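Local atomic coordinates of Alp7A (Bacillus subtilis, PDB entry 5EC0), a protein that probably assembles, as an actin-like protein that binds adenine nucleotides, into the cytoskeletal filaments that segregate plasmids in Bacillus subtilis. Residues S4-D9 and S13-L18; F24-N29 and L102-Y107; V208-L213 and A225-P230; G216-V221 and I307-N312. One frame throughout, in Å; residues are numbered along the deposited sequence.

Contact 1. Residues S4-D9 and S13-L18. With ADP (adenosine-5'-diphosphate), chain D.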
loop_
_atom_site.group_PDB
_atom_site.type_symbol
_atom_site.label_atom_id
_atom_site.label_comp_id
_atom_site.label_asym_id
_atom_site.label_seq_id
_atom_site.Cartn_x
_atom_site.Cartn_y
_atom_site.Cartn_z
ATOM N N SER A 4 9.777 -17.064 -5.602
ATOM C CA SER A 4 10.255 -16.498 -6.860
ATOM C C SER A 4 10.148 -14.977 -6.883
ATOM O O SER A 4 11.090 -14.290 -7.281
ATOM C CB SER A 4 9.481 -17.082 -8.045
ATOM O OG SER A 4 9.667 -18.479 -8.114
ATOM N N ARG A 5 8.991 -14.457 -6.479
ATOM C CA ARG A 5 8.717 -13.023 -6.540
ATOM C C ARG A 5 8.083 -12.549 -5.243
ATOM O O ARG A 5 7.086 -13.117 -4.779
ATOM C CB ARG A 5 7.779 -12.686 -7.715
ATOM C CG ARG A 5 8.244 -13.189 -9.090
ATOM C CD ARG A 5 7.217 -12.879 -10.202
ATOM N NE ARG A 5 5.836 -13.075 -9.742
ATOM C CZ ARG A 5 5.229 -14.255 -9.668
ATOM N NH1 ARG A 5 5.873 -15.349 -10.033
ATOM N NH2 ARG A 5 3.982 -14.344 -9.221
ATOM N N MET A 6 8.653 -11.517 -4.644
ATOM C CA MET A 6 7.994 -10.899 -3.508
ATOM C C MET A 6 7.953 -9.383 -3.661
ATOM O O MET A 6 8.988 -8.725 -3.746
ATOM C CB MET A 6 8.678 -11.277 -2.199
ATOM C CG MET A 6 8.074 -10.556 -1.005
ATOM S SD MET A 6 8.667 -11.268 0.516
ATOM C CE MET A 6 7.745 -10.322 1.729
ATOM N N ASN A 7 6.733 -8.860 -3.687
ATOM C CA ASN A 7 6.455 -7.457 -3.923
ATOM C C ASN A 7 5.775 -6.828 -2.719
ATOM O O ASN A 7 4.785 -7.346 -2.227
ATOM C CB ASN A 7 5.587 -7.309 -5.167
ATOM C CG ASN A 7 6.300 -7.792 -6.423
ATOM O OD1 ASN A 7 7.424 -7.362 -6.727
ATOM N ND2 ASN A 7 5.661 -8.688 -7.150
ATOM N N VAL A 8 6.302 -5.711 -2.247
ATOM C CA VAL A 8 5.845 -5.146 -0.974
ATOM C C VAL A 8 5.500 -3.681 -1.147
ATOM O O VAL A 8 6.276 -2.925 -1.734
ATOM C CB VAL A 8 6.923 -5.302 0.133
ATOM C CG1 VAL A 8 6.547 -4.553 1.359
ATOM C CG2 VAL A 8 7.135 -6.782 0.465
ATOM N N ASP A 9 4.310 -3.319 -0.670
ATOM C CA ASP A 9 3.860 -1.943 -0.533
ATOM C C ASP A 9 3.891 -1.608 0.962
ATOM O O ASP A 9 3.033 -2.074 1.714
ATOM C CB ASP A 9 2.441 -1.780 -1.105
ATOM C CG ASP A 9 1.973 -0.321 -1.168
ATOM O OD1 ASP A 9 2.470 0.537 -0.406
ATOM O OD2 ASP A 9 1.077 -0.037 -1.993
ATOM N N SER A 13 -1.058 2.893 6.098
ATOM C CA SER A 13 -2.218 2.279 6.734
ATOM C C SER A 13 -2.066 0.763 6.810
ATOM O O SER A 13 -2.273 0.154 7.862
ATOM C CB SER A 13 -3.494 2.639 5.975
ATOM O OG SER A 13 -4.613 1.929 6.473
ATOM N N MET A 14 -1.690 0.168 5.686
ATOM C CA MET A 14 -1.481 -1.265 5.590
ATOM C C MET A 14 -0.147 -1.566 4.900
ATOM O O MET A 14 0.201 -0.943 3.912
ATOM C CB MET A 14 -2.621 -1.941 4.804
ATOM C CG MET A 14 -4.020 -1.825 5.415
ATOM S SD MET A 14 -4.258 -2.630 7.024
ATOM C CE MET A 14 -4.155 -4.345 6.578
ATOM N N TYR A 15 0.589 -2.513 5.461
ATOM C CA TYR A 15 1.609 -3.271 4.763
ATOM C C TYR A 15 0.888 -4.266 3.850
ATOM O O TYR A 15 0.015 -4.984 4.318
ATOM C CB TYR A 15 2.507 -4.005 5.776
ATOM C CG TYR A 15 3.403 -5.069 5.189
ATOM C CD1 TYR A 15 2.925 -6.353 4.932
ATOM C CD2 TYR A 15 4.732 -4.797 4.909
ATOM C CE1 TYR A 15 3.745 -7.329 4.392
ATOM C CE2 TYR A 15 5.571 -5.778 4.382
ATOM C CZ TYR A 15 5.064 -7.035 4.114
ATOM O OH TYR A 15 5.881 -7.999 3.593
ATOM N N MET A 16 1.234 -4.302 2.564
ATOM C CA MET A 16 0.597 -5.242 1.642
ATOM C C MET A 16 1.668 -5.894 0.817
ATOM O O MET A 16 2.664 -5.243 0.456
ATOM C CB MET A 16 -0.428 -4.537 0.739
ATOM C CG MET A 16 -1.306 -3.492 1.453
ATOM S SD MET A 16 -2.466 -2.733 0.319
ATOM C CE MET A 16 -1.323 -2.065 -0.873
ATOM N N ASN A 17 1.490 -7.168 0.493
ATOM C CA ASN A 17 2.567 -7.762 -0.259
ATOM C C ASN A 17 1.982 -8.876 -1.150
ATOM O O ASN A 17 0.977 -9.507 -0.811
ATOM C CB ASN A 17 3.642 -8.291 0.718
ATOM C CG ASN A 17 3.166 -9.495 1.509
ATOM O OD1 ASN A 17 2.986 -10.577 0.950
ATOM N ND2 ASN A 17 2.626 -9.226 2.664
ATOM N N LEU A 18 2.627 -9.153 -2.268
ATOM C CA LEU A 18 2.292 -10.347 -3.021
ATOM C C LEU A 18 3.484 -11.292 -3.014
ATOM O O LEU A 18 4.605 -10.912 -3.384
ATOM C CB LEU A 18 1.904 -10.000 -4.461
ATOM C CG LEU A 18 0.631 -9.226 -4.785
ATOM C CD1 LEU A 18 0.740 -8.604 -6.191
ATOM C CD2 LEU A 18 -0.536 -10.188 -4.727
HETATM P PB ADP D . -1.871 5.203 2.960
HETATM O O1B ADP D . -0.849 4.122 2.628
HETATM O O2B ADP D . -1.348 6.629 2.995
HETATM O O3B ADP D . -2.771 4.924 4.141
HETATM P PA ADP D . -3.699 3.884 1.141
HETATM O O1A ADP D . -3.258 2.613 1.832
HETATM O O2A ADP D . -3.760 3.944 -0.375
HETATM O O3A ADP D . -2.873 5.170 1.686
HETATM O "O5'" ADP D . -5.140 4.294 1.692
HETATM C "C5'" ADP D . -5.606 3.907 2.978
HETATM C "C4'" ADP D . -7.097 4.169 2.924
HETATM O "O4'" ADP D . -7.697 3.146 2.135
HETATM C "C3'" ADP D . -7.799 4.107 4.267
HETATM O "O3'" ADP D . -7.987 5.420 4.794
HETATM C "C2'" ADP D . -9.145 3.482 3.959
HETATM O "O2'" ADP D . -10.141 4.495 4.099
HETATM C "C1'" ADP D . -9.065 3.042 2.501
HETATM N N9 ADP D . -9.521 1.655 2.253
HETATM C C8 ADP D . -10.365 1.331 1.251
HETATM N N7 ADP D . -10.618 0.003 1.236
HETATM C C5 ADP D . -9.911 -0.544 2.237
HETATM C C6 ADP D . -9.752 -1.920 2.747
HETATM N N6 ADP D . -10.417 -2.942 2.142
HETATM N N1 ADP D . -8.931 -2.101 3.804
HETATM C C2 ADP D . -8.292 -1.060 4.385
HETATM N N3 ADP D . -8.385 0.232 3.979
HETATM C C4 ADP D . -9.183 0.544 2.917
#
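A chi1 of 167° in Y15 and of 171° in V8 sets Y15 CG and V8 CG1 each opposite its own main-chain nitrogen, and this brings the tyrosine ring against the valine on one face of a beta hairpin. The hairpin is the first one of the actin-like ATPase fold, whose tip carries residues that hold the nucleotide phosphates. V8 CG1 meets Y15 CE2 at 3.4 Å, while V8 CG2 turns to the phenol oxygen. M6, its chain extended, crosses the ring direction at about a right angle and brings CE to 3.5 Å from Y15 OH. That hydroxyl is buried and has no hydrogen-bonding partner in the model; carbon atoms, M6 CE and V8 CG2, pack around it. An alanine in place of Y15 removes the ring and would probably leave V8 CG1 and M6 CE facing a gap beneath helix 95-112, which Y15 touches through T100 and A104.

The strands run antiparallel at 160°. N7 N and L18 O pair at 3.0 Å, with L18 N returning to N7 O; D9 N reaches M16 O at 2.8 Å, and M16 N answers to D9 O. On the face shared by N7, D9, M16 and L18, the amide of N7 is held by Q126, E370 and S373. D9 and M16 lie side by side, and the side chain of D9 also lies about 4 Å from a bound magnesium ion. Next to the second strand, S13 CB stands 3.0 Å from ADP O3B, and M16 CE rests 3.3 Å from D9 OD2.

Contact 2. Residues F24-N29 and L102-Y107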
loop_
_atom_site.group_PDB
_atom_site.type_symbol
_atom_site.label_atom_id
_atom_site.label_comp_id
_atom_site.label_asym_id
_atom_site.label_seq_id
_atom_site.Cartn_x
_atom_site.Cartn_y
_atom_site.Cartn_z
ATOM N N PHE A 24 -1.658 -10.978 0.934
ATOM C CA PHE A 24 -2.165 -10.725 2.282
ATOM C C PHE A 24 -1.613 -9.384 2.740
ATOM O O PHE A 24 -0.687 -8.847 2.131
ATOM C CB PHE A 24 -1.801 -11.852 3.278
ATOM C CG PHE A 24 -0.331 -11.959 3.581
ATOM C CD1 PHE A 24 0.249 -11.174 4.571
ATOM C CD2 PHE A 24 0.471 -12.863 2.895
ATOM C CE1 PHE A 24 1.606 -11.276 4.863
ATOM C CE2 PHE A 24 1.829 -12.981 3.196
ATOM C CZ PHE A 24 2.396 -12.181 4.183
ATOM N N GLU A 25 -2.202 -8.843 3.797
ATOM C CA GLU A 25 -1.814 -7.546 4.319
ATOM C C GLU A 25 -1.895 -7.536 5.844
ATOM O O GLU A 25 -2.547 -8.381 6.445
ATOM C CB GLU A 25 -2.688 -6.437 3.725
ATOM C CG GLU A 25 -4.180 -6.705 3.754
ATOM C CD GLU A 25 -4.997 -5.535 3.204
ATOM O OE1 GLU A 25 -4.439 -4.434 3.081
ATOM O OE2 GLU A 25 -6.200 -5.709 2.896
ATOM N N LEU A 26 -1.210 -6.577 6.449
ATOM C CA LEU A 26 -1.059 -6.475 7.893
ATOM C C LEU A 26 -1.180 -5.027 8.259
ATOM O O LEU A 26 -0.740 -4.170 7.493
ATOM C CB LEU A 26 0.317 -6.981 8.364
ATOM C CG LEU A 26 0.828 -8.387 8.053
ATOM C CD1 LEU A 26 2.315 -8.493 8.390
ATOM C CD2 LEU A 26 0.025 -9.406 8.837
ATOM N N PRO A 27 -1.747 -4.742 9.437
ATOM C CA PRO A 27 -1.681 -3.384 9.983
ATOM C C PRO A 27 -0.228 -2.938 10.079
ATOM O O PRO A 27 0.634 -3.776 10.343
ATOM C CB PRO A 27 -2.317 -3.524 11.368
ATOM C CG PRO A 27 -3.207 -4.714 11.253
ATOM C CD PRO A 27 -2.548 -5.648 10.279
ATOM N N THR A 28 0.037 -1.651 9.875
ATOM C CA THR A 28 1.413 -1.139 9.794
ATOM C C THR A 28 2.141 -1.085 11.145
ATOM O O THR A 28 3.369 -1.067 11.196
ATOM C CB THR A 28 1.415 0.273 9.138
ATOM O OG1 THR A 28 0.915 0.170 7.801
ATOM C CG2 THR A 28 2.810 0.871 9.072
ATOM N N ASN A 29 1.385 -1.082 12.233
ATOM C CA ASN A 29 1.950 -0.978 13.580
ATOM C C ASN A 29 3.058 -1.956 13.922
ATOM O O ASN A 29 2.926 -3.163 13.720
ATOM C CB ASN A 29 0.843 -1.142 14.615
ATOM C CG ASN A 29 -0.313 -0.219 14.359
ATOM O OD1 ASN A 29 -1.337 -0.629 13.813
ATOM N ND2 ASN A 29 -0.152 1.046 14.726
ATOM N N LEU A 102 10.160 -9.032 7.727
ATOM C CA LEU A 102 10.649 -10.281 8.318
ATOM C C LEU A 102 9.514 -11.115 8.892
ATOM O O LEU A 102 9.438 -12.331 8.670
ATOM C CB LEU A 102 11.676 -9.999 9.412
ATOM C CG LEU A 102 13.024 -9.403 9.029
ATOM C CD1 LEU A 102 13.859 -9.134 10.291
ATOM C CD2 LEU A 102 13.776 -10.325 8.059
ATOM N N ALA A 103 8.642 -10.447 9.638
ATOM C CA ALA A 103 7.461 -11.074 10.225
ATOM C C ALA A 103 6.495 -11.567 9.141
ATOM O O ALA A 103 5.953 -12.670 9.235
ATOM C CB ALA A 103 6.756 -10.097 11.174
ATOM N N ALA A 104 6.290 -10.745 8.113
ATOM C CA ALA A 104 5.462 -11.136 6.976
ATOM C C ALA A 104 5.991 -12.412 6.323
ATOM O O ALA A 104 5.239 -13.360 6.106
ATOM C CB ALA A 104 5.378 -9.997 5.936
ATOM N N THR A 105 7.286 -12.424 6.012
ATOM C CA THR A 105 7.905 -13.575 5.374
ATOM C C THR A 105 7.787 -14.834 6.273
ATOM O O THR A 105 7.538 -15.930 5.783
ATOM C CB THR A 105 9.389 -13.304 5.059
ATOM O OG1 THR A 105 9.519 -12.107 4.275
ATOM C CG2 THR A 105 10.000 -14.488 4.313
ATOM N N ALA A 106 7.980 -14.667 7.580
ATOM C CA ALA A 106 7.897 -15.787 8.511
ATOM C C ALA A 106 6.464 -16.309 8.580
ATOM O O ALA A 106 6.228 -17.521 8.688
ATOM C CB ALA A 106 8.384 -15.376 9.888
ATOM N N TYR A 107 5.510 -15.387 8.499
ATOM C CA TYR A 107 4.105 -15.760 8.468
ATOM C C TYR A 107 3.774 -16.602 7.237
ATOM O O TYR A 107 3.108 -17.641 7.328
ATOM C CB TYR A 107 3.216 -14.525 8.489
ATOM C CG TYR A 107 1.787 -14.870 8.164
ATOM C CD1 TYR A 107 1.038 -15.677 9.015
ATOM C CD2 TYR A 107 1.193 -14.417 6.993
ATOM C CE1 TYR A 107 -0.271 -16.007 8.720
ATOM C CE2 TYR A 107 -0.115 -14.741 6.690
ATOM C CZ TYR A 107 -0.839 -15.539 7.564
ATOM O OH TYR A 107 -2.132 -15.867 7.260
#
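F24 projects from a strand of the N-terminal sheet into a groove between A104 and Y107, three residues apart on helix 95-112: this is a helix packed across a beta-sheet, as in the corresponding domain of the actin fold. The axes of the strand and helix segments approach to 10.3 Å at 137°, a spacing filled by F24 and L26 from the strand and by Y107 and the A104 methyl from the helix. The pair F24 and Y107 forms a T-shaped stack, with planes at 80° and centroids 5.1 Å apart. Y107 supplies the edge: its CD2 rides 3.7 Å above the F24 ring plane, displaced toward the rim. The A104 methyl is the small bump beside it, reached by F24 CZ at 4.1 Å from A104 CB and, from the other strand residue, by L26 CD1 at 4.2 Å from the same CB. An alanine side chain leaves room for both. Replacing F24 by an alanine is likely to open a gap along the groove and leave the edge of Y107 without its aromatic face. Farther out, K53 touches both L26 and Y107. F24 takes the chi1 position between the main-chain N and the carbonyl carbon (67°), and its CZ ends 3.6 Å from A104 O.

Contact 3. Residues V208-L213 and A225-P230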
loop_
_atom_site.group_PDB
_atom_site.type_symbol
_atom_site.label_atom_id
_atom_site.label_comp_id
_atom_site.label_asym_id
_atom_site.label_seq_id
_atom_site.Cartn_x
_atom_site.Cartn_y
_atom_site.Cartn_z
ATOM N N VAL A 208 -1.652 12.146 -18.836
ATOM C CA VAL A 208 -2.488 11.694 -17.748
ATOM C C VAL A 208 -1.909 12.108 -16.407
ATOM O O VAL A 208 -0.716 11.895 -16.141
ATOM C CB VAL A 208 -2.664 10.154 -17.789
ATOM C CG1 VAL A 208 -3.289 9.634 -16.497
ATOM C CG2 VAL A 208 -3.521 9.769 -18.981
ATOM N N VAL A 209 -2.754 12.695 -15.561
ATOM C CA VAL A 209 -2.364 12.940 -14.183
ATOM C C VAL A 209 -2.762 11.763 -13.275
ATOM O O VAL A 209 -3.952 11.556 -12.962
ATOM C CB VAL A 209 -2.972 14.250 -13.650
ATOM C CG1 VAL A 209 -2.558 14.481 -12.201
ATOM C CG2 VAL A 209 -2.530 15.413 -14.519
ATOM N N PHE A 210 -1.758 10.988 -12.867
ATOM C CA PHE A 210 -1.974 9.882 -11.926
ATOM C C PHE A 210 -2.140 10.423 -10.529
ATOM O O PHE A 210 -1.231 11.075 -10.025
ATOM C CB PHE A 210 -0.808 8.907 -11.947
ATOM C CG PHE A 210 -1.065 7.654 -12.723
ATOM C CD1 PHE A 210 -1.784 7.682 -13.903
ATOM C CD2 PHE A 210 -0.558 6.442 -12.277
ATOM C CE1 PHE A 210 -2.011 6.515 -14.632
ATOM C CE2 PHE A 210 -0.789 5.272 -12.980
ATOM C CZ PHE A 210 -1.514 5.308 -14.170
ATOM N N CYS A 211 -3.289 10.162 -9.904
ATOM C CA CYS A 211 -3.558 10.677 -8.558
ATOM C C CYS A 211 -3.658 9.568 -7.514
ATOM O O CYS A 211 -4.706 8.933 -7.359
ATOM C CB CYS A 211 -4.840 11.493 -8.551
ATOM S SG CYS A 211 -4.834 12.800 -9.771
ATOM N N ASP A 212 -2.551 9.341 -6.817
ATOM C CA ASP A 212 -2.469 8.344 -5.756
ATOM C C ASP A 212 -3.005 8.944 -4.445
ATOM O O ASP A 212 -2.261 9.572 -3.684
ATOM C CB ASP A 212 -1.016 7.868 -5.605
ATOM C CG ASP A 212 -0.870 6.660 -4.685
ATOM O OD1 ASP A 212 -1.833 6.300 -3.966
ATOM O OD2 ASP A 212 0.241 6.089 -4.664
ATOM N N LEU A 213 -4.300 8.770 -4.196
ATOM C CA LEU A 213 -4.916 9.383 -3.021
ATOM C C LEU A 213 -4.878 8.431 -1.835
ATOM O O LEU A 213 -5.578 7.419 -1.834
ATOM C CB LEU A 213 -6.373 9.799 -3.315
ATOM C CG LEU A 213 -6.648 10.571 -4.622
ATOM C CD1 LEU A 213 -8.153 10.796 -4.870
ATOM C CD2 LEU A 213 -5.889 11.887 -4.670
ATOM N N ALA A 225 1.528 11.249 -22.913
ATOM C CA ALA A 225 0.637 10.417 -23.720
ATOM C C ALA A 225 1.115 8.977 -23.920
ATOM O O ALA A 225 2.247 8.741 -24.307
ATOM C CB ALA A 225 0.423 11.090 -25.094
ATOM N N GLY A 226 0.236 8.013 -23.665
ATOM C CA GLY A 226 0.621 6.613 -23.750
ATOM C C GLY A 226 1.208 6.049 -22.457
ATOM O O GLY A 226 1.876 5.022 -22.475
ATOM N N LEU A 227 0.958 6.726 -21.341
ATOM C CA LEU A 227 1.417 6.271 -20.025
ATOM C C LEU A 227 2.932 6.025 -20.007
ATOM O O LEU A 227 3.416 5.027 -19.461
ATOM C CB LEU A 227 0.658 5.006 -19.598
ATOM C CG LEU A 227 -0.874 5.140 -19.630
ATOM C CD1 LEU A 227 -1.557 3.821 -19.311
ATOM C CD2 LEU A 227 -1.373 6.248 -18.688
ATOM N N LYS A 228 3.662 6.964 -20.601
ATOM C CA LYS A 228 5.111 6.892 -20.736
ATOM C C LYS A 228 5.762 7.419 -19.465
ATOM O O LYS A 228 5.079 8.020 -18.639
ATOM C CB LYS A 228 5.560 7.689 -21.978
ATOM C CG LYS A 228 5.132 7.036 -23.288
ATOM C CD LYS A 228 5.378 7.914 -24.497
ATOM C CE LYS A 228 4.923 7.215 -25.777
ATOM N NZ LYS A 228 5.484 5.833 -25.860
ATOM N N PRO A 229 7.078 7.185 -19.286
ATOM C CA PRO A 229 7.686 7.658 -18.039
ATOM C C PRO A 229 7.615 9.181 -17.906
ATOM O O PRO A 229 7.597 9.887 -18.913
ATOM C CB PRO A 229 9.146 7.187 -18.152
ATOM C CG PRO A 229 9.145 6.116 -19.171
ATOM C CD PRO A 229 8.046 6.459 -20.131
ATOM N N PRO A 230 7.565 9.680 -16.666
ATOM C CA PRO A 230 7.579 11.126 -16.410
ATOM C C PRO A 230 8.796 11.760 -17.059
ATOM O O PRO A 230 9.836 11.112 -17.120
ATOM C CB PRO A 230 7.654 11.218 -14.881
ATOM C CG PRO A 230 7.103 9.901 -14.402
ATOM C CD PRO A 230 7.503 8.891 -15.422
#
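The strands 207-213 and 218-223 form a beta hairpin in the second half of the actin-like fold, the one whose turn reaches the nucleotide, and the loop that leaves it folds back so that L227 packs against the start of the first strand. The touching surface is small, 110 Å² in all, and wholly apolar. A single methyl does the work: L227 CD2 lies 4.1 Å from V208 CG2 and equally 4.1 Å from F210 CE1. L227 crosses V208 at a slant and F210 at about a right angle. V208 also meets the ring through its other branch, CG1 lying in plane at the edge of F210. The backbone turns sharply here: phi and psi of 54° and 44° put L227 in the left-handed helical region, directly after G226, whose own conformation would press a CB against the preceding carbonyl oxygen. The carbonyl of L227 accepts hydrogen bonds from R185 NH1 and K189 NZ, and A225 N bonds to D207 OD1, so the loop is tied down at the leucine and two residues before it. I188 of helix 185-189 and F203 also touch L227. Strand 207-213 lies between strands 218-223 and 322-327, and from the latter F327 brings its ring to that of F210, the planes about 70° apart.

Contact 4. Residues G216-V221 and I307-N312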
loop_
_atom_site.group_PDB
_atom_site.type_symbol
_atom_site.label_atom_id
_atom_site.label_comp_id
_atom_site.label_asym_id
_atom_site.label_seq_id
_atom_site.Cartn_x
_atom_site.Cartn_y
_atom_site.Cartn_z
ATOM N N GLY A 216 -2.654 9.431 4.280
ATOM C CA GLY A 216 -1.781 10.456 4.835
ATOM C C GLY A 216 -1.124 11.402 3.841
ATOM O O GLY A 216 -0.652 12.479 4.221
ATOM N N THR A 217 -1.065 10.997 2.577
ATOM C CA THR A 217 -0.560 11.863 1.501
ATOM C C THR A 217 -1.387 11.716 0.227
ATOM O O THR A 217 -2.110 10.724 0.041
ATOM C CB THR A 217 0.918 11.561 1.121
ATOM O OG1 THR A 217 1.009 10.260 0.533
ATOM C CG2 THR A 217 1.848 11.639 2.330
ATOM N N ASP A 218 -1.250 12.696 -0.656
ATOM C CA ASP A 218 -1.798 12.608 -2.004
ATOM C C ASP A 218 -0.693 12.882 -3.023
ATOM O O ASP A 218 -0.171 13.989 -3.096
ATOM C CB ASP A 218 -2.964 13.580 -2.170
ATOM C CG ASP A 218 -4.102 13.266 -1.224
ATOM O OD1 ASP A 218 -4.705 12.180 -1.360
ATOM O OD2 ASP A 218 -4.386 14.089 -0.331
ATOM N N ASP A 219 -0.330 11.860 -3.789
ATOM C CA ASP A 219 0.819 11.949 -4.690
ATOM C C ASP A 219 0.391 11.930 -6.153
ATOM O O ASP A 219 -0.411 11.089 -6.570
ATOM C CB ASP A 219 1.800 10.809 -4.416
ATOM C CG ASP A 219 2.072 10.616 -2.929
ATOM O OD1 ASP A 219 2.950 11.314 -2.388
ATOM O OD2 ASP A 219 1.398 9.772 -2.302
ATOM N N LEU A 220 0.927 12.861 -6.931
ATOM C CA LEU A 220 0.524 12.986 -8.322
ATOM C C LEU A 220 1.711 12.862 -9.263
ATOM O O LEU A 220 2.789 13.417 -9.005
ATOM C CB LEU A 220 -0.193 14.320 -8.549
ATOM C CG LEU A 220 -1.448 14.553 -7.697
ATOM C CD1 LEU A 220 -1.123 15.364 -6.461
ATOM C CD2 LEU A 220 -2.517 15.253 -8.511
ATOM N N VAL A 221 1.509 12.119 -10.347
ATOM C CA VAL A 221 2.532 11.951 -11.374
ATOM C C VAL A 221 1.996 12.357 -12.749
ATOM O O VAL A 221 0.902 11.951 -13.134
ATOM C CB VAL A 221 3.020 10.504 -11.447
ATOM C CG1 VAL A 221 4.341 10.443 -12.198
ATOM C CG2 VAL A 221 3.173 9.936 -10.053
ATOM N N ILE A 307 -10.068 17.236 -6.173
ATOM C CA ILE A 307 -10.183 17.524 -7.595
ATOM C C ILE A 307 -9.479 18.836 -7.910
ATOM O O ILE A 307 -8.747 18.931 -8.891
ATOM C CB ILE A 307 -11.653 17.597 -8.059
ATOM C CG1 ILE A 307 -12.346 16.257 -7.855
ATOM C CG2 ILE A 307 -11.730 17.963 -9.537
ATOM C CD1 ILE A 307 -11.621 15.091 -8.512
ATOM N N ALA A 308 -9.682 19.834 -7.050
ATOM C CA ALA A 308 -9.090 21.158 -7.238
ATOM C C ALA A 308 -7.571 21.118 -7.105
ATOM O O ALA A 308 -6.870 21.807 -7.839
ATOM C CB ALA A 308 -9.683 22.159 -6.243
ATOM N N GLN A 309 -7.067 20.315 -6.168
ATOM C CA GLN A 309 -5.627 20.141 -6.016
ATOM C C GLN A 309 -5.020 19.551 -7.289
ATOM O O GLN A 309 -4.026 20.056 -7.803
ATOM C CB GLN A 309 -5.302 19.233 -4.826
ATOM C CG GLN A 309 -5.159 19.927 -3.478
ATOM C CD GLN A 309 -4.855 18.937 -2.343
ATOM O OE1 GLN A 309 -4.653 17.733 -2.574
ATOM N NE2 GLN A 309 -4.821 19.444 -1.113
ATOM N N ALA A 310 -5.630 18.481 -7.791
ATOM C CA ALA A 310 -5.119 17.776 -8.959
ATOM C C ALA A 310 -5.136 18.674 -10.181
ATOM O O ALA A 310 -4.181 18.710 -10.962
ATOM C CB ALA A 310 -5.932 16.519 -9.222
ATOM N N GLU A 311 -6.238 19.398 -10.337
ATOM C CA GLU A 311 -6.393 20.346 -11.427
ATOM C C GLU A 311 -5.283 21.401 -11.383
ATOM O O GLU A 311 -4.741 21.787 -12.417
ATOM C CB GLU A 311 -7.778 21.006 -11.360
ATOM C CG GLU A 311 -8.104 21.937 -12.533
ATOM C CD GLU A 311 -9.517 22.495 -12.462
ATOM O OE1 GLU A 311 -10.399 21.805 -11.904
ATOM O OE2 GLU A 311 -9.747 23.617 -12.965
ATOM N N ASN A 312 -4.936 21.849 -10.179
ATOM C CA ASN A 312 -3.984 22.956 -10.018
ATOM C C ASN A 312 -2.529 22.521 -9.895
ATOM O O ASN A 312 -1.621 23.349 -9.945
ATOM C CB ASN A 312 -4.347 23.790 -8.792
ATOM C CG ASN A 312 -5.670 24.500 -8.942
ATOM O OD1 ASN A 312 -6.054 24.892 -10.047
ATOM N ND2 ASN A 312 -6.376 24.679 -7.828
#
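L220 meets A310 through one methyl group: L220 CD2 is 3.7 Å from both A310 CB and A310 CA, so it rests on the helix surface where an alanine allows close approach. Its chi2 of 96° lies away from the staggered positions, consistent with an isobutyl group turned to fit against the helix. Two residues earlier, on the same face of the strand, D218 faces Q309. Their oxygens, D218 OD2 and Q309 OE1, are 4.3 Å apart and do not bond to each other; both are instead taken by K306 NZ, as a salt bridge with D218 and a hydrogen bond from the lysine to Q309. This common cation probably offsets the proximity of two acceptors.

The next shell fixes the strand itself. T217 OG1 donates to D219 OD2 at 2.9 Å, meeting the carboxylate on its syn side and 24° out of its plane, while D219 OD1 is bonded to S238 OG. D219 therefore has both oxygens occupied, on the side of the strand turned away from the helix. At the start of the segment, G216 N makes a weak hydrogen bond to ADP O2B, which places this loop at the phosphates, as expected for the second phosphate-binding loop of actin-like proteins.

C211 of strand 207-213 touches both L220 and A310. In the sheet, strand 218-223 lies between 207-213 and 236-239, and helix 292-313 packs against it, while I307 of that helix meets helix 335-346.

In the fold
The four contacts fall into two pairs, one in each half of the molecule, with the nucleotide between them. Contacts 1 and 2 have centres 9 Å apart and join through their sheet, Y15 O and L26 N being 2.9 Å apart in a probable hydrogen bond. Contacts 3 and 4, with centres 12 Å apart, share the hairpin 207-213/218-223, where D212 N approaches D219 O to 2.8 Å, again a probable hydrogen bond. Contacts 1 and 4 lie 24 Å apart between centres but only about 7 Å at their nearest atoms, and each contributes a residue, S13 and G216, to the ADP pocket. Contacts 2 and 3, about 30 Å apart between centres, lie on opposite sides of the chain's centre.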